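Local atomic coordinates of eukaryotic Translation Initiation 4E (Schistosoma mansoni, PDB entry 3HXI), a protein that binds the 7-methylguanosine cap of mRNA and, as an eIF4E-family initiation factor, probably brings capped messages to the translation machinery. Residues K79-G83 with W138-D142; P73-D77 with V170-R174; F98-L103 with I155-L161. All coordinates share one frame; numbering follows the deposited sequence.

Contact 1: residues K79-G83 with W138-D142; sequences KNENG and WLTSD. With GTG (7-methyl-guanosine-5'-triphosphate-5'-guanosine), chain C.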
# COMPACT_ATOMS: atom_id res chain seq x y z
N LYS A 79 -6.39 -2.86 -13.79
CA LYS A 79 -6.48 -3.55 -12.51
C LYS A 79 -6.92 -2.64 -11.35
O LYS A 79 -7.33 -3.14 -10.31
CB LYS A 79 -5.15 -4.24 -12.17
CG LYS A 79 -4.75 -5.36 -13.15
CD LYS A 79 -5.52 -6.63 -12.91
CE LYS A 79 -5.16 -7.24 -11.56
NZ LYS A 79 -6.12 -8.33 -11.24
N ASN A 80 -6.84 -1.33 -11.55
CA ASN A 80 -7.31 -0.36 -10.52
C ASN A 80 -8.65 0.30 -10.82
O ASN A 80 -9.35 0.69 -9.89
CB ASN A 80 -6.27 0.75 -10.27
CG ASN A 80 -4.94 0.22 -9.75
OD1 ASN A 80 -4.90 -0.70 -8.92
ND2 ASN A 80 -3.85 0.81 -10.22
N GLU A 81 -9.01 0.43 -12.09
CA GLU A 81 -10.13 1.30 -12.47
C GLU A 81 -11.49 0.93 -11.85
O GLU A 81 -12.32 1.81 -11.60
CB GLU A 81 -10.23 1.43 -13.99
CG GLU A 81 -10.45 0.13 -14.74
CD GLU A 81 -10.67 0.35 -16.23
OE1 GLU A 81 -10.34 -0.57 -17.01
OE2 GLU A 81 -11.18 1.43 -16.59
N ASN A 82 -11.70 -0.36 -11.58
CA ASN A 82 -12.93 -0.83 -10.97
C ASN A 82 -12.74 -1.26 -9.53
O ASN A 82 -13.59 -1.95 -8.94
CB ASN A 82 -13.53 -1.94 -11.82
CG ASN A 82 -13.88 -1.46 -13.23
OD1 ASN A 82 -13.57 -2.13 -14.21
ND2 ASN A 82 -14.49 -0.29 -13.32
N GLY A 83 -11.63 -0.80 -8.95
CA GLY A 83 -11.25 -1.17 -7.59
C GLY A 83 -11.56 -0.14 -6.51
O GLY A 83 -12.48 0.70 -6.61
N TRP A 138 -4.62 -0.60 -2.14
CA TRP A 138 -5.48 -0.59 -3.32
C TRP A 138 -5.79 -2.03 -3.73
O TRP A 138 -4.87 -2.86 -3.79
CB TRP A 138 -4.72 0.10 -4.45
CG TRP A 138 -4.65 1.61 -4.33
CD1 TRP A 138 -4.59 2.37 -3.18
CD2 TRP A 138 -4.60 2.52 -5.42
NE1 TRP A 138 -4.50 3.71 -3.51
CE2 TRP A 138 -4.52 3.83 -4.88
CE3 TRP A 138 -4.60 2.37 -6.82
CZ2 TRP A 138 -4.47 4.98 -5.69
CZ3 TRP A 138 -4.56 3.50 -7.62
CH2 TRP A 138 -4.47 4.79 -7.05
N LEU A 139 -7.07 -2.28 -3.99
CA LEU A 139 -7.63 -3.60 -4.30
C LEU A 139 -8.23 -3.55 -5.69
O LEU A 139 -8.67 -2.50 -6.15
CB LEU A 139 -8.74 -3.94 -3.30
CG LEU A 139 -8.35 -4.14 -1.82
CD1 LEU A 139 -9.46 -4.88 -1.07
CD2 LEU A 139 -7.07 -4.95 -1.71
N THR A 140 -8.30 -4.70 -6.36
CA THR A 140 -8.70 -4.71 -7.77
C THR A 140 -10.21 -4.58 -8.03
O THR A 140 -10.61 -4.19 -9.14
CB THR A 140 -8.13 -5.94 -8.50
OG1 THR A 140 -8.25 -5.76 -9.92
CG2 THR A 140 -8.86 -7.20 -8.08
N SER A 141 -11.02 -4.95 -7.05
CA SER A 141 -12.48 -4.81 -7.15
C SER A 141 -13.02 -3.89 -6.06
O SER A 141 -12.29 -3.53 -5.13
CB SER A 141 -13.16 -6.17 -7.07
OG SER A 141 -13.27 -6.57 -5.71
N ASP A 142 -14.30 -3.52 -6.16
CA ASP A 142 -14.96 -2.73 -5.11
C ASP A 142 -16.18 -3.44 -4.56
O ASP A 142 -16.91 -2.89 -3.74
CB ASP A 142 -15.34 -1.33 -5.63
CG ASP A 142 -16.38 -1.36 -6.76
OD1 ASP A 142 -16.40 -0.42 -7.58
OD2 ASP A 142 -17.14 -2.34 -6.85
PA GTG C . -4.31 12.87 -3.04
O1A GTG C . -2.86 13.27 -3.01
O2A GTG C . -4.75 11.44 -2.81
O3A GTG C . -5.22 13.79 -2.11
PB GTG C . -4.80 14.83 -0.98
O1B GTG C . -3.88 14.20 0.04
O2B GTG C . -6.10 15.48 -0.52
O3B GTG C . -4.03 15.93 -1.87
N9A GTG C . -4.76 11.89 -8.29
C8A GTG C . -4.55 11.08 -7.26
N7A GTG C . -4.48 9.81 -7.71
C7X GTG C . -4.24 8.63 -6.84
C5A GTG C . -4.65 9.85 -9.04
C6A GTG C . -4.67 8.83 -10.00
O6A GTG C . -4.51 7.62 -9.72
N1A GTG C . -4.90 9.19 -11.29
C2A GTG C . -5.06 10.51 -11.62
N2A GTG C . -5.28 10.89 -12.89
N3A GTG C . -5.04 11.49 -10.69
C4A GTG C . -4.82 11.16 -9.40
O5D GTG C . -4.83 13.24 -4.49
C5D GTG C . -4.71 14.58 -4.95
C4D GTG C . -5.15 14.66 -6.39
O4D GTG C . -4.22 13.94 -7.19
C3D GTG C . -6.49 14.02 -6.66
O3D GTG C . -7.57 14.90 -6.33
C2D GTG C . -6.40 13.72 -8.14
O2D GTG C . -6.68 14.91 -8.89
C1D GTG C . -4.92 13.37 -8.29
PG GTG C . -3.17 17.18 -1.34
O1G GTG C . -2.71 17.03 0.07
O2G GTG C . -3.89 18.45 -1.76
O5E GTG C . -1.90 17.04 -2.31
C5E GTG C . -0.95 15.99 -2.10
C4E GTG C . 0.20 16.13 -3.07
O4E GTG C . -0.30 15.97 -4.40
C3E GTG C . 0.84 17.51 -3.05
O3E GTG C . 2.20 17.35 -3.46
C2E GTG C . 0.11 18.29 -4.13
O2E GTG C . 0.89 19.37 -4.67
C1E GTG C . -0.11 17.18 -5.15
N9B GTG C . -1.28 17.30 -6.05
C8B GTG C . -2.55 17.35 -5.38
N7B GTG C . -3.46 17.42 -6.52
C5B GTG C . -2.72 17.36 -7.67
C6B GTG C . -3.07 17.38 -9.10
O6B GTG C . -4.29 17.45 -9.40
N1B GTG C . -2.06 17.34 -10.01
C2B GTG C . -0.74 17.26 -9.62
N2B GTG C . 0.26 17.21 -10.54
N3B GTG C . -0.35 17.24 -8.32
C4B GTG C . -1.28 17.28 -7.35
O HOH W 1 -7.80 0.04 -6.84
O HOH W 2 -10.23 -2.77 -11.62
O HOH W 3 -15.31 -4.00 -8.94
O HOH W 4 -14.56 1.23 -8.21

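Contact 2: residues P73-D77 with V170-R174; sequences PKWED and VSDQR. With GTG (7-methyl-guanosine-5'-triphosphate-5'-guanosine), chain C.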
# COMPACT_ATOMS: atom_id res chain seq x y z
N PRO A 73 0.73 2.50 -10.81
CA PRO A 73 0.14 3.05 -9.58
C PRO A 73 -0.79 4.24 -9.84
O PRO A 73 -0.52 5.35 -9.39
CB PRO A 73 1.38 3.51 -8.80
CG PRO A 73 2.34 3.91 -9.85
CD PRO A 73 2.13 2.95 -11.00
N LYS A 74 -1.88 4.01 -10.57
CA LYS A 74 -2.82 5.07 -10.86
C LYS A 74 -4.18 4.48 -11.17
O LYS A 74 -4.28 3.31 -11.56
CB LYS A 74 -2.32 6.00 -11.99
CG LYS A 74 -2.20 5.35 -13.37
CD LYS A 74 -1.27 6.17 -14.30
CE LYS A 74 -1.98 7.35 -14.99
NZ LYS A 74 -1.35 7.68 -16.32
N TRP A 75 -5.24 5.28 -10.99
CA TRP A 75 -6.60 4.77 -11.11
C TRP A 75 -6.81 4.21 -12.51
O TRP A 75 -7.60 3.27 -12.71
CB TRP A 75 -7.62 5.89 -10.89
CG TRP A 75 -7.65 6.48 -9.49
CD1 TRP A 75 -7.55 5.82 -8.30
CD2 TRP A 75 -7.84 7.87 -9.17
NE1 TRP A 75 -7.62 6.72 -7.25
CE2 TRP A 75 -7.82 7.98 -7.76
CE3 TRP A 75 -8.04 9.02 -9.94
CZ2 TRP A 75 -7.98 9.19 -7.11
CZ3 TRP A 75 -8.21 10.24 -9.29
CH2 TRP A 75 -8.17 10.32 -7.88
N GLU A 76 -6.11 4.81 -13.47
CA GLU A 76 -6.33 4.52 -14.90
C GLU A 76 -5.97 3.09 -15.35
O GLU A 76 -6.46 2.64 -16.41
CB GLU A 76 -5.64 5.59 -15.76
CG GLU A 76 -6.34 6.97 -15.68
CD GLU A 76 -6.09 7.74 -14.37
OE1 GLU A 76 -5.08 7.50 -13.67
OE2 GLU A 76 -6.93 8.60 -14.04
N ASP A 77 -5.16 2.39 -14.56
CA ASP A 77 -4.80 0.99 -14.82
C ASP A 77 -6.01 0.06 -14.76
O ASP A 77 -6.84 0.21 -13.86
CB ASP A 77 -3.75 0.52 -13.81
CG ASP A 77 -3.05 -0.77 -14.24
OD1 ASP A 77 -1.94 -0.67 -14.78
OD2 ASP A 77 -3.61 -1.86 -14.05
N VAL A 170 -12.75 3.57 -6.26
CA VAL A 170 -12.10 4.56 -7.13
C VAL A 170 -13.06 5.71 -7.52
O VAL A 170 -12.69 6.87 -7.50
CB VAL A 170 -11.45 3.89 -8.38
CG1 VAL A 170 -10.96 4.95 -9.35
CG2 VAL A 170 -10.28 3.02 -7.94
N SER A 171 -14.30 5.38 -7.86
CA SER A 171 -15.27 6.42 -8.22
C SER A 171 -15.37 7.52 -7.14
O SER A 171 -15.33 8.73 -7.44
CB SER A 171 -16.63 5.80 -8.54
OG SER A 171 -17.12 5.02 -7.46
N ASP A 172 -15.43 7.09 -5.88
CA ASP A 172 -15.46 8.01 -4.74
C ASP A 172 -14.15 8.78 -4.56
O ASP A 172 -14.17 9.94 -4.16
CB ASP A 172 -15.83 7.28 -3.44
CG ASP A 172 -17.23 6.68 -3.47
OD1 ASP A 172 -18.06 7.09 -4.31
OD2 ASP A 172 -17.50 5.78 -2.66
N GLN A 173 -13.03 8.12 -4.84
CA GLN A 173 -11.71 8.76 -4.78
C GLN A 173 -11.61 9.87 -5.84
O GLN A 173 -11.16 10.97 -5.55
CB GLN A 173 -10.58 7.75 -4.99
CG GLN A 173 -10.43 6.71 -3.87
CD GLN A 173 -9.33 5.70 -4.17
OE1 GLN A 173 -8.22 6.07 -4.51
NE2 GLN A 173 -9.65 4.43 -4.07
N ARG A 174 -12.05 9.56 -7.06
CA ARG A 174 -12.03 10.53 -8.16
C ARG A 174 -12.78 11.81 -7.82
O ARG A 174 -12.32 12.92 -8.13
CB ARG A 174 -12.66 9.92 -9.42
CG ARG A 174 -11.89 8.74 -9.99
CD ARG A 174 -12.49 8.32 -11.33
NE ARG A 174 -11.52 7.64 -12.18
CZ ARG A 174 -10.49 8.24 -12.77
NH1 ARG A 174 -10.30 9.54 -12.61
NH2 ARG A 174 -9.66 7.54 -13.53
PA GTG C . -4.31 12.87 -3.04
O1A GTG C . -2.86 13.27 -3.01
O2A GTG C . -4.75 11.44 -2.81
O3A GTG C . -5.22 13.79 -2.11
PB GTG C . -4.80 14.83 -0.98
O1B GTG C . -3.88 14.20 0.04
O2B GTG C . -6.10 15.48 -0.52
O3B GTG C . -4.03 15.93 -1.87
N9A GTG C . -4.76 11.89 -8.29
C8A GTG C . -4.55 11.08 -7.26
N7A GTG C . -4.48 9.81 -7.71
C7X GTG C . -4.24 8.63 -6.84
C5A GTG C . -4.65 9.85 -9.04
C6A GTG C . -4.67 8.83 -10.00
O6A GTG C . -4.51 7.62 -9.72
N1A GTG C . -4.90 9.19 -11.29
C2A GTG C . -5.06 10.51 -11.62
N2A GTG C . -5.28 10.89 -12.89
N3A GTG C . -5.04 11.49 -10.69
C4A GTG C . -4.82 11.16 -9.40
O5D GTG C . -4.83 13.24 -4.49
C5D GTG C . -4.71 14.58 -4.95
C4D GTG C . -5.15 14.66 -6.39
O4D GTG C . -4.22 13.94 -7.19
C3D GTG C . -6.49 14.02 -6.66
O3D GTG C . -7.57 14.90 -6.33
C2D GTG C . -6.40 13.72 -8.14
O2D GTG C . -6.68 14.91 -8.89
C1D GTG C . -4.92 13.37 -8.29
PG GTG C . -3.17 17.18 -1.34
O1G GTG C . -2.71 17.03 0.07
O2G GTG C . -3.89 18.45 -1.76
O5E GTG C . -1.90 17.04 -2.31
C5E GTG C . -0.95 15.99 -2.10
C4E GTG C . 0.20 16.13 -3.07
O4E GTG C . -0.30 15.97 -4.40
C3E GTG C . 0.84 17.51 -3.05
O3E GTG C . 2.20 17.35 -3.46
C2E GTG C . 0.11 18.29 -4.13
O2E GTG C . 0.89 19.37 -4.67
C1E GTG C . -0.11 17.18 -5.15
N9B GTG C . -1.28 17.30 -6.05
C8B GTG C . -2.55 17.35 -5.38
N7B GTG C . -3.46 17.42 -6.52
C5B GTG C . -2.72 17.36 -7.67
C6B GTG C . -3.07 17.38 -9.10
O6B GTG C . -4.29 17.45 -9.40
N1B GTG C . -2.06 17.34 -10.01
C2B GTG C . -0.74 17.26 -9.62
N2B GTG C . 0.26 17.21 -10.54
N3B GTG C . -0.35 17.24 -8.32
C4B GTG C . -1.28 17.28 -7.35

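Contact 3: residues F98-L103 with I155-L161; sequences FLWDEL and IKERLEL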
# COMPACT_ATOMS: atom_id res chain seq x y z
N PHE A 98 6.89 1.95 11.35
CA PHE A 98 6.27 0.66 11.74
C PHE A 98 5.08 0.34 10.82
O PHE A 98 5.00 -0.77 10.26
CB PHE A 98 5.84 0.70 13.22
CG PHE A 98 5.08 -0.52 13.67
CD1 PHE A 98 5.76 -1.68 14.06
CD2 PHE A 98 3.68 -0.51 13.71
CE1 PHE A 98 5.05 -2.83 14.47
CE2 PHE A 98 2.96 -1.63 14.12
CZ PHE A 98 3.64 -2.80 14.50
N LEU A 99 4.17 1.30 10.67
CA LEU A 99 2.98 1.08 9.83
C LEU A 99 3.36 0.68 8.41
O LEU A 99 2.82 -0.29 7.87
CB LEU A 99 2.11 2.35 9.76
CG LEU A 99 1.36 2.77 11.03
CD1 LEU A 99 0.56 4.04 10.76
CD2 LEU A 99 0.44 1.65 11.55
N TRP A 100 4.28 1.43 7.81
CA TRP A 100 4.71 1.15 6.43
C TRP A 100 5.43 -0.17 6.32
O TRP A 100 5.10 -0.97 5.46
CB TRP A 100 5.60 2.27 5.93
CG TRP A 100 5.87 2.30 4.45
CD1 TRP A 100 7.10 2.37 3.86
CD2 TRP A 100 4.91 2.29 3.37
NE1 TRP A 100 6.96 2.41 2.48
CE2 TRP A 100 5.63 2.35 2.16
CE3 TRP A 100 3.51 2.23 3.32
CZ2 TRP A 100 5.00 2.36 0.89
CZ3 TRP A 100 2.88 2.23 2.05
CH2 TRP A 100 3.63 2.29 0.86
N ASP A 101 6.40 -0.42 7.20
CA ASP A 101 7.11 -1.70 7.17
C ASP A 101 6.20 -2.92 7.39
O ASP A 101 6.33 -3.90 6.70
CB ASP A 101 8.24 -1.74 8.20
CG ASP A 101 9.39 -0.80 7.86
OD1 ASP A 101 9.44 -0.26 6.72
OD2 ASP A 101 10.27 -0.61 8.76
N GLU A 102 5.28 -2.84 8.35
CA GLU A 102 4.35 -3.95 8.60
C GLU A 102 3.43 -4.16 7.40
O GLU A 102 3.12 -5.31 7.01
CB GLU A 102 3.49 -3.68 9.84
CG GLU A 102 4.26 -3.70 11.17
CD GLU A 102 5.01 -5.02 11.39
OE1 GLU A 102 4.44 -6.11 11.18
OE2 GLU A 102 6.17 -4.94 11.81
N LEU A 103 2.97 -3.05 6.83
CA LEU A 103 2.08 -3.12 5.69
C LEU A 103 2.77 -3.80 4.51
O LEU A 103 2.21 -4.73 3.90
CB LEU A 103 1.53 -1.74 5.30
CG LEU A 103 0.38 -1.75 4.27
CD1 LEU A 103 -0.83 -2.52 4.82
CD2 LEU A 103 -0.01 -0.34 3.84
N ILE A 155 -5.27 -6.33 7.66
CA ILE A 155 -4.50 -5.08 7.71
C ILE A 155 -4.54 -4.51 9.13
O ILE A 155 -3.50 -4.09 9.68
CB ILE A 155 -5.05 -4.03 6.71
CG1 ILE A 155 -4.77 -4.44 5.26
CG2 ILE A 155 -4.42 -2.63 6.93
CD1 ILE A 155 -5.43 -3.51 4.20
N LYS A 156 -5.73 -4.47 9.73
CA LYS A 156 -5.89 -3.88 11.07
C LYS A 156 -5.09 -4.67 12.09
O LYS A 156 -4.46 -4.10 12.98
CB LYS A 156 -7.36 -3.82 11.51
CG LYS A 156 -8.23 -2.95 10.65
CD LYS A 156 -9.47 -2.46 11.39
CE LYS A 156 -9.16 -1.26 12.28
NZ LYS A 156 -10.28 -1.04 13.23
N GLU A 157 -5.12 -6.00 11.94
CA GLU A 157 -4.37 -6.88 12.85
C GLU A 157 -2.89 -6.59 12.74
O GLU A 157 -2.24 -6.31 13.73
CB GLU A 157 -4.66 -8.34 12.54
CG GLU A 157 -6.05 -8.77 12.97
CD GLU A 157 -6.48 -10.11 12.38
OE1 GLU A 157 -5.73 -10.67 11.55
OE2 GLU A 157 -7.57 -10.60 12.75
N ARG A 158 -2.37 -6.61 11.51
CA ARG A 158 -0.94 -6.52 11.32
C ARG A 158 -0.41 -5.13 11.66
O ARG A 158 0.71 -5.00 12.18
CB ARG A 158 -0.53 -6.91 9.89
CG ARG A 158 -0.71 -8.39 9.57
CD ARG A 158 0.31 -9.29 10.28
NE ARG A 158 0.10 -10.68 9.84
CZ ARG A 158 -0.82 -11.52 10.33
NH1 ARG A 158 -1.65 -11.15 11.32
NH2 ARG A 158 -0.93 -12.74 9.83
N LEU A 159 -1.22 -4.10 11.41
CA LEU A 159 -0.83 -2.73 11.71
C LEU A 159 -1.22 -2.28 13.12
O LEU A 159 -0.87 -1.18 13.53
CB LEU A 159 -1.34 -1.78 10.64
CG LEU A 159 -0.51 -1.67 9.36
CD1 LEU A 159 -0.25 -3.03 8.67
CD2 LEU A 159 -1.19 -0.71 8.40
N GLU A 160 -1.90 -3.17 13.85
CA GLU A 160 -2.32 -2.92 15.23
C GLU A 160 -3.14 -1.63 15.30
O GLU A 160 -2.92 -0.76 16.16
CB GLU A 160 -1.11 -2.89 16.19
CG GLU A 160 -0.19 -4.13 16.06
CD GLU A 160 0.90 -4.20 17.12
OE1 GLU A 160 1.07 -3.25 17.91
OE2 GLU A 160 1.60 -5.24 17.17
N LEU A 161 -4.09 -1.51 14.37
CA LEU A 161 -4.91 -0.32 14.23
C LEU A 161 -6.12 -0.35 15.15
O LEU A 161 -6.77 -1.38 15.32
CB LEU A 161 -5.41 -0.16 12.80
CG LEU A 161 -4.39 -0.10 11.67
CD1 LEU A 161 -5.12 0.09 10.34
CD2 LEU A 161 -3.36 1.02 11.86
O HOH W 5 2.59 -6.73 13.06

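Contact 1: residues K79-G83 with W138-D142
Beside the cap-binding pocket of the eIF4E fold, the end of the short, weakly bonded helix 78-81 and the turn after it, residues 79-83, sit on the end of a strand of the curved antiparallel sheet, the one that finishes in 138-139, and on the loop that follows it. One direct hydrogen bond ties the two together: Thr140 OG1 donates to Lys79 O at 2.8 Å, in the carbonyl plane on a lone pair, with a C=O...O angle of 128°. Thr140 reaches it because OG1 lies anti to its backbone N (chi1 -166°), while the bent chain of Lys79 brings NZ to 3.6 Å from the same OG1. Waters bridge much of the rest. One water accepts from Asn82 N and donates to Thr140 O, another joins Asn82 O to Asp142 N, and a third donates to both Gly83 O and the carboxylate oxygen OD1 of Asp142. Gly83 comes so close to the strand end that its CA is 3.2 Å from Leu139 O, a CA-H...O contact. On the pocket side, the Asn80 amide stands across the rim of the Trp138 indole, the planes 86° apart and Asn80 CG 3.7 Å from Trp138 CE3. The buried OD1 of Asn80 has no hydrogen-bond partner, whereas its ND2 donates to Lys74 O. Trp138 belongs to the cap pocket, and its ring lies nearly parallel to that of Trp75. The far edge of the indole ends at the cap methyl group, with Trp138 CZ2 3.8 Å from GTG C7X.

Contact 2: residues P73-D77 with V170-R174
This is a buried, mixed polar and aromatic contact in the cap-binding pocket, where the loop 73-77 after strand 63-68 meets the first turn of helix 170-175. Trp75 carries most of it. Helix side chains cover one face of the indole: Val170 CG1 lies 4.0 Å from the centroid of the five-membered ring, and Arg174 CG lies 4.2 Å from that of the six-membered ring, both CH-pi contacts. The N-H edge is held by Gln173, whose OE1 accepts from Trp75 NE1 at 2.9 Å; the donor stands 58° out of the carbonyl plane. Gln173 NE2 in turn is bound to Gln168 O, which fixes the rotation of the amide. The opposite face of Trp75 takes the methylated guanine, with GTG C6A 3.3 Å above the ring plane, so the tryptophan supplies one wall of the cap-binding site characteristic of eIF4E. Next to it, Trp75 N donates to GTG O6A at 2.8 Å. Glu76 reads the base edge: its chain bends at chi2 (75°), bringing OE1 within 2.9 Å of GTG N1A, while OE2 receives a weak bond from GTG N2A. OE2 also forms a salt bridge with Arg174 NH2 at 3.0 Å, approached from above the carboxylate plane, and the Arg174 guanidinium lays one face over Trp75 CE3.

Contact 3: residues F98-L103 with I155-L161
Leu159 and Leu103 meet through their methyl branches, Leu159 CD1 lying 3.9 Å from Leu103 CD1 and 3.7 Å from Leu103 N, and the two side chains cross at a slant. Leu103 CD1 also reaches Ile155 CG2, and one turn earlier Leu99 CD2 touches Leu161 CD2 at 3.9 Å. Helices 96-108 and 145-159 pack side by side on the convex face of the eIF4E sheet; the axes of the segments 98-103 and 155-159 approach to 9.6 Å, with 125° between their N-to-C directions. Leu99, Leu103 and Ile155 also touch strand 134-139. Helix 145-159 ends in a Schellman motif, with Glu160 at positive phi. The extended side chain of Glu160 brings its CD to 4.0 Å from Phe98 CZ. A chi1 of 174° swings the Phe98 ring toward this helix end, and Leu159 O lies at the ring edge, 3.9 Å from Phe98 CE2. Glu102 CG sits over one face of that ring, toward the rim. A water donates to both Glu102 OE1 and Arg158 O, each at 2.7 Å. Beyond the two helices, Glu102 OE1 pairs in a salt bridge with a basic side chain of the bound 4E-BP peptide.

Contacts 1 and 2 lie on one side of the chain's centre, centres about 8 Å apart, and both touch the cap; contact 3 is more distant, its centre about 21 and 23 Å from theirs. The first two are joined through Asn80 and through the backbone, where Gly83 O approaches Val170 N at 2.9 Å, a probable hydrogen bond. Contact 2 is buried, whereas contacts 1 and 3 are each partly buried. Strand 134-139 of contact 1 leads into helix 145-159 of contact 3. Chemistry follows place: backbone and water bridges at the strand end in contact 1, aromatic and charged groups around the base in contact 2, and leucine packing with Glu102 facing the bound peptide in contact 3.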